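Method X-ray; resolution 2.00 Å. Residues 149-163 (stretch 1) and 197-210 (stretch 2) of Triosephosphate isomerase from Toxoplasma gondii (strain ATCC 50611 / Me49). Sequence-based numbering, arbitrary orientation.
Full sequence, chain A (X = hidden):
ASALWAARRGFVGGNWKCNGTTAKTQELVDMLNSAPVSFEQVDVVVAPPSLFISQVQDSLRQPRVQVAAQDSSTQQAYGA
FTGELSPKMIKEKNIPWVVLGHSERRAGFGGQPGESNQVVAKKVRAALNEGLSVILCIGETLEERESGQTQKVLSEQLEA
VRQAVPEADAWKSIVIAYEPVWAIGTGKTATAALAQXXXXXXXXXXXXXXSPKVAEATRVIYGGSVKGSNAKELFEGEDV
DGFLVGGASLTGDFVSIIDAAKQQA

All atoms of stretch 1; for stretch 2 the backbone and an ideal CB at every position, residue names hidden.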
ATOM      1  N   GLN A 149       5.258  -2.193  32.196  1.00 32.61           N
ATOM      2  CA  GLN A 149       5.065  -0.905  31.490  1.00 31.67           C
ATOM      3  C   GLN A 149       3.799  -0.786  30.600  1.00 29.93           C
ATOM      4  O   GLN A 149       3.617   0.213  29.881  1.00 28.22           O
ATOM      5  CB  GLN A 149       6.313  -0.620  30.636  1.00 32.54           C
ATOM      6  CG  GLN A 149       7.551  -0.296  31.438  1.00 35.81           C
ATOM      7  CD  GLN A 149       8.705  -0.065  30.501  1.00 37.31           C
ATOM      8  OE1 GLN A 149       8.867   1.035  30.009  1.00 41.40           O
ATOM      9  NE2 GLN A 149       9.367  -1.133  30.105  1.00 38.22           N
ATOM     10  N   THR A 150       2.945  -1.811  30.605  1.00 28.82           N
ATOM     11  CA  THR A 150       1.845  -1.900  29.578  1.00 27.80           C
ATOM     12  C   THR A 150       0.984  -0.628  29.611  1.00 27.56           C
ATOM     13  O   THR A 150       0.753  -0.011  28.574  1.00 26.72           O
ATOM     14  CB  THR A 150       0.959  -3.110  29.823  1.00 26.86           C
ATOM     15  OG1 THR A 150       1.750  -4.301  29.732  1.00 26.64           O
ATOM     16  CG2 THR A 150      -0.169  -3.172  28.831  1.00 25.95           C
ATOM     17  N   GLN A 151       0.540  -0.204  30.789  1.00 28.83           N
ATOM     18  CA  GLN A 151      -0.354   0.969  30.843  1.00 29.95           C
ATOM     19  C   GLN A 151       0.348   2.247  30.346  1.00 28.12           C
ATOM     20  O   GLN A 151      -0.251   3.022  29.641  1.00 25.69           O
ATOM     21  CB  GLN A 151      -0.916   1.100  32.243  1.00 33.57           C
ATOM     22  CG  GLN A 151      -2.097   1.996  32.405  1.00 35.90           C
ATOM     23  CD  GLN A 151      -1.593   3.376  32.703  1.00 38.18           C
ATOM     24  OE1 GLN A 151      -0.422   3.576  33.105  1.00 41.76           O
ATOM     25  NE2 GLN A 151      -2.445   4.348  32.487  1.00 39.46           N
ATOM     26  N   LYS A 152       1.624   2.426  30.715  1.00 28.94           N
ATOM     27  CA  LYS A 152       2.407   3.568  30.248  1.00 29.62           C
ATOM     28  C   LYS A 152       2.536   3.575  28.731  1.00 26.82           C
ATOM     29  O   LYS A 152       2.309   4.569  28.077  1.00 26.86           O
ATOM     30  CB  LYS A 152       3.790   3.528  30.934  1.00 32.95           C
ATOM     31  CG  LYS A 152       4.836   4.519  30.454  1.00 35.84           C
ATOM     32  CD  LYS A 152       6.162   3.987  31.030  1.00 40.23           C
ATOM     33  CE  LYS A 152       7.386   4.825  30.900  1.00 45.71           C
ATOM     34  NZ  LYS A 152       7.611   5.632  29.636  1.00 49.38           N
ATOM     35  N   VAL A 153       2.872   2.412  28.168  1.00 25.21           N
ATOM     36  CA  VAL A 153       3.079   2.259  26.713  1.00 23.74           C
ATOM     37  C   VAL A 153       1.777   2.506  25.950  1.00 21.97           C
ATOM     38  O   VAL A 153       1.749   3.252  24.965  1.00 21.57           O
ATOM     39  CB  VAL A 153       3.723   0.883  26.412  1.00 23.91           C
ATOM     40  CG1 VAL A 153       3.559   0.530  24.921  1.00 24.48           C
ATOM     41  CG2 VAL A 153       5.186   0.948  26.821  1.00 25.72           C
ATOM     42  N   LEU A 154       0.691   1.888  26.379  1.00 22.25           N
ATOM     43  CA  LEU A 154      -0.573   2.055  25.643  1.00 22.07           C
ATOM     44  C   LEU A 154      -1.048   3.504  25.751  1.00 23.85           C
ATOM     45  O   LEU A 154      -1.515   4.049  24.749  1.00 23.26           O
ATOM     46  CB  LEU A 154      -1.647   1.081  26.179  1.00 22.12           C
ATOM     47  CG  LEU A 154      -1.349  -0.408  26.045  1.00 21.61           C
ATOM     48  CD1 LEU A 154      -2.476  -1.238  26.650  1.00 22.32           C
ATOM     49  CD2 LEU A 154      -1.093  -0.786  24.591  1.00 21.57           C
ATOM     50  N   SER A 155      -0.851   4.151  26.923  1.00 25.32           N
ATOM     51  CA  SER A 155      -1.144   5.553  27.025  1.00 26.73           C
ATOM     52  C   SER A 155      -0.360   6.422  26.015  1.00 27.85           C
ATOM     53  O   SER A 155      -0.933   7.340  25.460  1.00 26.41           O
ATOM     54  CB  SER A 155      -0.883   6.130  28.436  1.00 27.21           C
ATOM     55  OG  SER A 155      -1.550   5.370  29.420  1.00 28.35           O
ATOM     56  N   GLU A 156       0.930   6.159  25.861  1.00 29.07           N
ATOM     57  CA  GLU A 156       1.808   6.916  24.914  1.00 29.50           C
ATOM     58  C   GLU A 156       1.283   6.726  23.464  1.00 27.38           C
ATOM     59  O   GLU A 156       1.199   7.697  22.691  1.00 28.29           O
ATOM     60  CB  GLU A 156       3.261   6.400  24.945  1.00 32.44           C
ATOM     61  CG  GLU A 156       4.085   6.685  26.156  1.00 34.97           C
ATOM     62  CD  GLU A 156       5.457   5.917  26.144  1.00 38.53           C
ATOM     63  OE1 GLU A 156       5.821   5.182  25.156  1.00 34.22           O
ATOM     64  OE2 GLU A 156       6.207   6.008  27.191  1.00 44.68           O
ATOM     65  N   GLN A 157       0.925   5.491  23.102  1.00 24.38           N
ATOM     66  CA  GLN A 157       0.406   5.235  21.771  1.00 23.79           C
ATOM     67  C   GLN A 157      -0.908   5.962  21.485  1.00 23.57           C
ATOM     68  O   GLN A 157      -1.108   6.574  20.444  1.00 23.13           O
ATOM     69  CB  GLN A 157       0.212   3.717  21.555  1.00 22.20           C
ATOM     70  CG  GLN A 157       1.539   2.972  21.463  1.00 21.63           C
ATOM     71  CD  GLN A 157       1.344   1.519  21.174  1.00 21.78           C
ATOM     72  OE1 GLN A 157       0.413   0.883  21.691  1.00 21.65           O
ATOM     73  NE2 GLN A 157       2.157   0.957  20.264  1.00 22.66           N
ATOM     74  N   LEU A 158      -1.807   5.921  22.455  1.00 24.52           N
ATOM     75  CA  LEU A 158      -3.094   6.590  22.341  1.00 25.17           C
ATOM     76  C   LEU A 158      -2.972   8.110  22.453  1.00 26.14           C
ATOM     77  O   LEU A 158      -3.657   8.820  21.733  1.00 24.06           O
ATOM     78  CB  LEU A 158      -4.021   6.028  23.384  1.00 26.27           C
ATOM     79  CG  LEU A 158      -4.498   4.639  23.165  1.00 26.88           C
ATOM     80  CD1 LEU A 158      -5.075   3.987  24.418  1.00 27.17           C
ATOM     81  CD2 LEU A 158      -5.560   4.666  22.087  1.00 26.46           C
ATOM     82  N   GLU A 159      -2.118   8.605  23.345  1.00 27.68           N
ATOM     83  CA  GLU A 159      -1.902  10.071  23.508  1.00 29.78           C
ATOM     84  C   GLU A 159      -1.386  10.717  22.178  1.00 29.45           C
ATOM     85  O   GLU A 159      -1.813  11.794  21.869  1.00 27.99           O
ATOM     86  CB  GLU A 159      -0.943  10.325  24.649  1.00 32.26           C
ATOM     87  CG  GLU A 159      -0.388  11.745  24.830  1.00 36.28           C
ATOM     88  CD  GLU A 159      -1.447  12.761  25.155  1.00 36.86           C
ATOM     89  OE1 GLU A 159      -2.620  12.403  25.485  1.00 37.99           O
ATOM     90  OE2 GLU A 159      -1.118  13.967  25.045  1.00 43.46           O
ATOM     91  N   ALA A 160      -0.500  10.033  21.409  1.00 27.03           N
ATOM     92  CA  ALA A 160      -0.085  10.554  20.149  1.00 25.91           C
ATOM     93  C   ALA A 160      -1.293  10.753  19.209  1.00 24.58           C
ATOM     94  O   ALA A 160      -1.403  11.734  18.512  1.00 24.15           O
ATOM     95  CB  ALA A 160       0.933   9.608  19.475  1.00 25.59           C
ATOM     96  N   VAL A 161      -2.224   9.796  19.225  1.00 23.72           N
ATOM     97  CA  VAL A 161      -3.434   9.907  18.429  1.00 22.83           C
ATOM     98  C   VAL A 161      -4.317  11.044  18.893  1.00 24.62           C
ATOM     99  O   VAL A 161      -4.817  11.820  18.082  1.00 26.03           O
ATOM    100  CB  VAL A 161      -4.210   8.594  18.326  1.00 22.27           C
ATOM    101  CG1 VAL A 161      -5.475   8.781  17.453  1.00 21.14           C
ATOM    102  CG2 VAL A 161      -3.322   7.519  17.682  1.00 22.37           C
ATOM    103  N   ARG A 162      -4.479  11.200  20.196  1.00 26.42           N
ATOM    104  CA  ARG A 162      -5.242  12.335  20.759  1.00 28.67           C
ATOM    105  C   ARG A 162      -4.646  13.694  20.375  1.00 28.90           C
ATOM    106  O   ARG A 162      -5.402  14.636  20.111  1.00 28.09           O
ATOM    107  CB  ARG A 162      -5.364  12.241  22.276  1.00 30.42           C
ATOM    108  CG  ARG A 162      -6.375  13.216  22.902  1.00 33.79           C
ATOM    109  CD  ARG A 162      -6.114  13.606  24.311  1.00 36.48           C
ATOM    110  NE  ARG A 162      -4.785  14.166  24.429  1.00 36.58           N
ATOM    111  CZ  ARG A 162      -4.465  15.410  24.068  1.00 38.82           C
ATOM    112  NH1 ARG A 162      -5.353  16.253  23.510  1.00 37.85           N
ATOM    113  NH2 ARG A 162      -3.208  15.810  24.186  1.00 38.60           N
ATOM    114  N   GLN A 163      -3.310  13.812  20.337  1.00 29.60           N
ATOM    115  CA  GLN A 163      -2.671  15.101  19.947  1.00 31.68           C
ATOM    116  C   GLN A 163      -3.034  15.479  18.534  1.00 29.67           C
ATOM    117  O   GLN A 163      -3.260  16.623  18.251  1.00 30.46           O
ATOM    118  CB  GLN A 163      -1.157  15.043  20.122  1.00 35.21           C
ATOM    119  CG  GLN A 163      -0.784  15.054  21.581  1.00 40.37           C
ATOM    120  CD  GLN A 163       0.656  14.728  21.870  1.00 45.72           C
ATOM    121  OE1 GLN A 163       1.388  14.101  21.063  1.00 51.35           O
ATOM    122  NE2 GLN A 163       1.042  15.014  23.101  1.00 47.69           N
ATOM    123  N   UNK A 197      -8.563  -6.971  31.894  1.00 26.95           N
ATOM    124  CA  UNK A 197      -7.834  -5.965  32.681  1.00 28.87           C
ATOM    125  C   UNK A 197      -7.292  -4.816  31.775  1.00 26.77           C
ATOM    126  O   UNK A 197      -7.445  -3.611  32.065  1.00 24.70           O
ATOM    127  CB  UNK A 197      -6.680  -6.634  33.431  1.00 28.87           C
ATOM    128  N   UNK A 198      -6.638  -5.217  30.691  1.00 26.44           N
ATOM    129  CA  UNK A 198      -5.982  -4.231  29.836  1.00 25.55           C
ATOM    130  C   UNK A 198      -7.022  -3.430  29.058  1.00 24.25           C
ATOM    131  O   UNK A 198      -6.837  -2.231  28.843  1.00 24.56           O
ATOM    132  CB  UNK A 198      -5.007  -4.914  28.875  1.00 25.55           C
ATOM    133  N   UNK A 199      -8.096  -4.082  28.621  1.00 23.14           N
ATOM    134  CA  UNK A 199      -9.137  -3.369  27.918  1.00 23.09           C
ATOM    135  C   UNK A 199      -9.794  -2.320  28.852  1.00 25.24           C
ATOM    136  O   UNK A 199     -10.117  -1.227  28.421  1.00 23.48           O
ATOM    137  CB  UNK A 199     -10.178  -4.355  27.384  1.00 23.09           C
ATOM    138  N   UNK A 200      -9.967  -2.646  30.102  1.00 27.34           N
ATOM    139  CA  UNK A 200     -10.496  -1.684  31.066  1.00 30.12           C
ATOM    140  C   UNK A 200      -9.527  -0.500  31.292  1.00 29.50           C
ATOM    141  O   UNK A 200      -9.980   0.598  31.432  1.00 28.82           O
ATOM    142  CB  UNK A 200     -10.781  -2.389  32.394  1.00 30.12           C
ATOM    143  N   UNK A 201      -8.207  -0.731  31.318  1.00 27.90           N
ATOM    144  CA  UNK A 201      -7.227   0.320  31.344  1.00 27.95           C
ATOM    145  C   UNK A 201      -7.329   1.230  30.111  1.00 26.93           C
ATOM    146  O   UNK A 201      -7.195   2.420  30.233  1.00 26.51           O
ATOM    147  CB  UNK A 201      -5.826  -0.286  31.445  1.00 27.95           C
ATOM    148  N   UNK A 202      -7.535   0.654  28.945  1.00 24.25           N
ATOM    149  CA  UNK A 202      -7.696   1.397  27.725  1.00 24.00           C
ATOM    150  C   UNK A 202      -8.967   2.259  27.817  1.00 24.55           C
ATOM    151  O   UNK A 202      -8.933   3.452  27.459  1.00 23.38           O
ATOM    152  CB  UNK A 202      -7.752   0.450  26.525  1.00 24.00           C
ATOM    153  N   UNK A 203     -10.035   1.691  28.333  1.00 25.12           N
ATOM    154  CA  UNK A 203     -11.305   2.453  28.491  1.00 25.91           C
ATOM    155  C   UNK A 203     -11.168   3.567  29.542  1.00 26.32           C
ATOM    156  O   UNK A 203     -11.692   4.633  29.336  1.00 27.94           O
ATOM    157  CB  UNK A 203     -12.443   1.511  28.890  1.00 25.91           C
ATOM    158  N   UNK A 204     -10.399   3.342  30.594  1.00 27.53           N
ATOM    159  CA  UNK A 204     -10.142   4.371  31.614  1.00 29.95           C
ATOM    160  C   UNK A 204      -9.291   5.457  30.974  1.00 30.26           C
ATOM    161  O   UNK A 204      -9.486   6.622  31.307  1.00 29.06           O
ATOM    162  CB  UNK A 204      -9.450   3.786  32.847  1.00 29.95           C
ATOM    163  N   UNK A 205      -8.379   5.109  30.059  1.00 28.21           N
ATOM    164  CA  UNK A 205      -7.618   6.122  29.354  1.00 28.38           C
ATOM    165  C   UNK A 205      -8.558   7.012  28.536  1.00 28.35           C
ATOM    166  O   UNK A 205      -8.417   8.245  28.586  1.00 28.32           O
ATOM    167  CB  UNK A 205      -6.567   5.472  28.452  1.00 28.38           C
ATOM    168  N   UNK A 206      -9.501   6.403  27.754  1.00 27.47           N
ATOM    169  CA  UNK A 206     -10.441   7.184  26.958  1.00 27.37           C
ATOM    170  C   UNK A 206     -11.206   8.166  27.851  1.00 28.18           C
ATOM    171  O   UNK A 206     -11.416   9.310  27.473  1.00 29.86           O
ATOM    172  CB  UNK A 206     -11.414   6.262  26.220  1.00 27.37           C
ATOM    173  N   UNK A 207     -11.648   7.699  29.002  1.00 28.90           N
ATOM    174  CA  UNK A 207     -12.462   8.497  29.897  1.00 31.10           C
ATOM    175  C   UNK A 207     -11.737   9.729  30.432  1.00 31.78           C
ATOM    176  O   UNK A 207     -12.340  10.733  30.569  1.00 33.68           O
ATOM    177  CB  UNK A 207     -12.934   7.631  31.067  1.00 31.10           C
ATOM    178  N   UNK A 208     -10.467   9.571  30.792  1.00 31.32           N
ATOM    179  CA  UNK A 208      -9.623  10.663  31.383  1.00 33.14           C
ATOM    180  C   UNK A 208      -9.091  11.598  30.300  1.00 32.70           C
ATOM    181  O   UNK A 208      -9.063  12.772  30.522  1.00 33.73           O
ATOM    182  CB  UNK A 208      -8.447  10.075  32.165  1.00 33.14           C
ATOM    183  N   UNK A 209      -8.630  11.059  29.160  1.00 29.91           N
ATOM    184  CA  UNK A 209      -7.961  11.866  28.134  1.00 30.90           C
ATOM    185  C   UNK A 209      -8.926  12.459  27.098  1.00 30.86           C
ATOM    186  O   UNK A 209      -8.653  13.522  26.567  1.00 31.26           O
ATOM    187  CB  UNK A 209      -6.913  11.012  27.417  1.00 30.90           C
ATOM    188  N   UNK A 210     -10.038  11.751  26.795  1.00 29.79           N
ATOM    189  CA  UNK A 210     -10.996  12.248  25.830  1.00 29.39           C
ATOM    190  C   UNK A 210     -12.282  12.634  26.562  1.00 31.10           C
ATOM    191  O   UNK A 210     -12.501  13.788  26.856  1.00 30.06           O
ATOM    192  CB  UNK A 210     -11.270  11.205  24.745  1.00 29.39           C
TER

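The two helices run in the same general sense, their N-to-C directions 44° apart and their axes 10.4 Å apart at closest approach. Position 197, in helical conformation, has nothing of stretch 1 within 5.5 Å of its ideal CB, so almost any helix-compatible residue would suit; it is Glu197.

At 198 the CB points sideways, 5.0 Å from Leu154 CD1 and 5.1 Å from Thr150 CG2. These methyls favour a small or medium side chain with an apolar branch, such as valine, threonine or isoleucine. The residue is Thr198, whose CG2 packs 3.4 Å from Leu154 CD1 and 4.1 Å from Thr150 CG2, while OG1 is hydrogen-bonded elsewhere in the structure.

Positions 199 and 200 are unconstrained by stretch 1; they hold His199 and Arg200.

At 201 the CB points toward stretch 1, 4.5 Å from Gln151 CG. Short polar or small residues would fit beside the Gln151 side chain. Asp201 brings OD2 to 4.2 Å from Gln151 CG, a contact without a direct hydrogen bond. The link is made by the backbone instead: a water donates to Asp201 O (2.8 Å) and accepts from Gln151 NE2 (3.2 Å).

Position 202 points sideways, its ideal CB 4.9 Å from Leu158 CD1, with Leu154 also nearby. An aliphatic residue is expected, whether valine, leucine or isoleucine. Ile202 places CG1 4.1 Å from Leu154 CD1 and CG2 4.3 Å from Leu158 CD1.

Positions 203 and 204 again meet nothing of stretch 1, and are Arg203 and Asn204.

At 205 the CB points toward stretch 1, 4.6 Å from Leu158 CD1 and 5.1 Å from Ser155 OG. The hollow among Ser155, Leu158, Glu159 and Arg162 could take a long aliphatic or aromatic side chain. Trp205 fills it as a knob, covered over 120 Å², the largest area of any residue here. Leu158 CB lies over one face, 3.5 Å from the centroid of the Trp205 six-membered ring and 5° off its normal, a CH-pi contact; Arg162 CB meets the edge, 3.9 Å from Trp205 CH2. Trp205 NE1 donates to a water at 2.8 Å, which in turn donates to Glu159 OE1 at 3.2 Å.

At 206, 207 and 208 no atom of stretch 1 lies within 5.5 Å of the ideal CB, so many residues would suit; they are Leu206, Ala207 and Gln208.

At 209 the CB points toward stretch 1, only 4.1 Å from Arg162 CD, which favours a small residue. Ala209 fits; its O lies 3.4 Å from Arg162 CD.

Position 210 points sideways with little restriction, and is Val210.

Stretch 2, residues 197-210: ETHRDIRNWLAQAV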
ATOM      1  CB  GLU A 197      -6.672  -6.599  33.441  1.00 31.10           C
ATOM      2  CG  GLU A 197      -6.111  -5.648  34.503  1.00 34.28           C
ATOM      3  CD  GLU A 197      -4.809  -6.079  35.179  1.00 37.44           C
ATOM      4  OE1 GLU A 197      -3.789  -6.391  34.537  1.00 40.50           O
ATOM      5  OE2 GLU A 197      -4.785  -6.090  36.403  1.00 43.22           O
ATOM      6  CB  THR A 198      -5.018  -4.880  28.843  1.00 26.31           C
ATOM      7  OG1 THR A 198      -4.127  -5.740  29.520  1.00 27.29           O
ATOM      8  CG2 THR A 198      -4.196  -3.818  28.120  1.00 25.37           C
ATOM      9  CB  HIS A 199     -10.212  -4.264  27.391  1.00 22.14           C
ATOM     10  CG  HIS A 199      -9.862  -4.990  26.127  1.00 21.24           C
ATOM     11  ND1 HIS A 199     -10.757  -5.131  25.105  1.00 20.39           N
ATOM     12  CD2 HIS A 199      -8.743  -5.647  25.745  1.00 21.58           C
ATOM     13  CE1 HIS A 199     -10.203  -5.823  24.124  1.00 21.64           C
ATOM     14  NE2 HIS A 199      -8.992  -6.180  24.496  1.00 21.40           N
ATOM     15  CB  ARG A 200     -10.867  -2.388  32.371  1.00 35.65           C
ATOM     16  CG  ARG A 200     -11.537  -1.502  33.441  1.00 41.23           C
ATOM     17  CD  ARG A 200     -12.689  -0.733  32.870  1.00 46.87           C
ATOM     18  NE  ARG A 200     -13.838  -0.806  33.764  1.00 55.80           N
ATOM     19  CZ  ARG A 200     -15.113  -0.849  33.357  1.00 60.41           C
ATOM     20  NH1 ARG A 200     -15.468  -0.756  32.043  1.00 60.19           N
ATOM     21  NH2 ARG A 200     -16.098  -0.954  34.271  1.00 57.45           N
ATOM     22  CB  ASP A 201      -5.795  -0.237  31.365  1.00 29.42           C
ATOM     23  CG  ASP A 201      -5.384  -0.871  32.684  1.00 32.99           C
ATOM     24  OD1 ASP A 201      -6.032  -0.599  33.730  1.00 35.39           O
ATOM     25  OD2 ASP A 201      -4.335  -1.560  32.638  1.00 34.77           O
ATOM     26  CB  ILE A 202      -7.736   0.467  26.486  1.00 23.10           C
ATOM     27  CG1 ILE A 202      -6.362  -0.134  26.253  1.00 22.29           C
ATOM     28  CG2 ILE A 202      -8.283   1.233  25.250  1.00 22.27           C
ATOM     29  CD1 ILE A 202      -6.441  -1.341  25.390  1.00 22.02           C
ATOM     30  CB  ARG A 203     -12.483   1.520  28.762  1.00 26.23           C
ATOM     31  CG  ARG A 203     -13.853   2.130  28.473  1.00 27.08           C
ATOM     32  CD  ARG A 203     -15.021   1.161  28.684  1.00 27.40           C
ATOM     33  NE  ARG A 203     -14.852  -0.076  27.885  1.00 26.99           N
ATOM     34  CZ  ARG A 203     -15.022  -0.184  26.572  1.00 27.50           C
ATOM     35  NH1 ARG A 203     -15.406   0.829  25.834  1.00 28.01           N
ATOM     36  NH2 ARG A 203     -14.794  -1.356  25.985  1.00 28.78           N
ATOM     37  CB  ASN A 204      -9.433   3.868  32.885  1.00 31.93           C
ATOM     38  CG  ASN A 204     -10.269   2.912  33.725  1.00 33.92           C
ATOM     39  OD1 ASN A 204     -11.500   2.869  33.623  1.00 33.27           O
ATOM     40  ND2 ASN A 204      -9.577   2.099  34.551  1.00 34.05           N
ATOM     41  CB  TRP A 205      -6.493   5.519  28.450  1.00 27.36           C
ATOM     42  CG  TRP A 205      -5.681   6.605  27.775  1.00 27.97           C
ATOM     43  CD1 TRP A 205      -4.539   7.218  28.258  1.00 28.17           C
ATOM     44  CD2 TRP A 205      -6.000   7.273  26.552  1.00 27.72           C
ATOM     45  NE1 TRP A 205      -4.158   8.221  27.401  1.00 28.11           N
ATOM     46  CE2 TRP A 205      -5.006   8.249  26.326  1.00 27.80           C
ATOM     47  CE3 TRP A 205      -7.024   7.107  25.596  1.00 27.91           C
ATOM     48  CZ2 TRP A 205      -5.073   9.128  25.244  1.00 28.12           C
ATOM     49  CZ3 TRP A 205      -7.048   7.990  24.479  1.00 28.77           C
ATOM     50  CH2 TRP A 205      -6.062   8.930  24.311  1.00 27.25           C
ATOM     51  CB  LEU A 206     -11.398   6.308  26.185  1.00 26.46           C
ATOM     52  CG  LEU A 206     -10.801   5.440  25.085  1.00 26.50           C
ATOM     53  CD1 LEU A 206     -11.801   4.357  24.650  1.00 27.30           C
ATOM     54  CD2 LEU A 206     -10.418   6.314  23.934  1.00 26.02           C
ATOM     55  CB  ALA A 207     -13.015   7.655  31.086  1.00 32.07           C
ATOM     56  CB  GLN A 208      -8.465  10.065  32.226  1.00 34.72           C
ATOM     57  CG  GLN A 208      -7.108  10.803  32.378  1.00 36.88           C
ATOM     58  CD  GLN A 208      -6.986  11.605  33.616  1.00 38.82           C
ATOM     59  OE1 GLN A 208      -7.337  11.111  34.717  1.00 43.26           O
ATOM     60  NE2 GLN A 208      -6.440  12.822  33.500  1.00 39.00           N
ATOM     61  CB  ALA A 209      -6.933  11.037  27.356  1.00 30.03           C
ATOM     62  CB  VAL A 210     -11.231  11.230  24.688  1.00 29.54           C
ATOM     63  CG1 VAL A 210     -12.069  11.847  23.589  1.00 29.99           C
ATOM     64  CG2 VAL A 210      -9.912  10.710  24.123  1.00 27.95           C
TER
HETATM   65  O   HOH W   1      -5.536   3.822  32.013  1.00 36.66           O
HETATM   66  O   HOH W   2      -2.544  10.407  27.966  1.00 34.78           O
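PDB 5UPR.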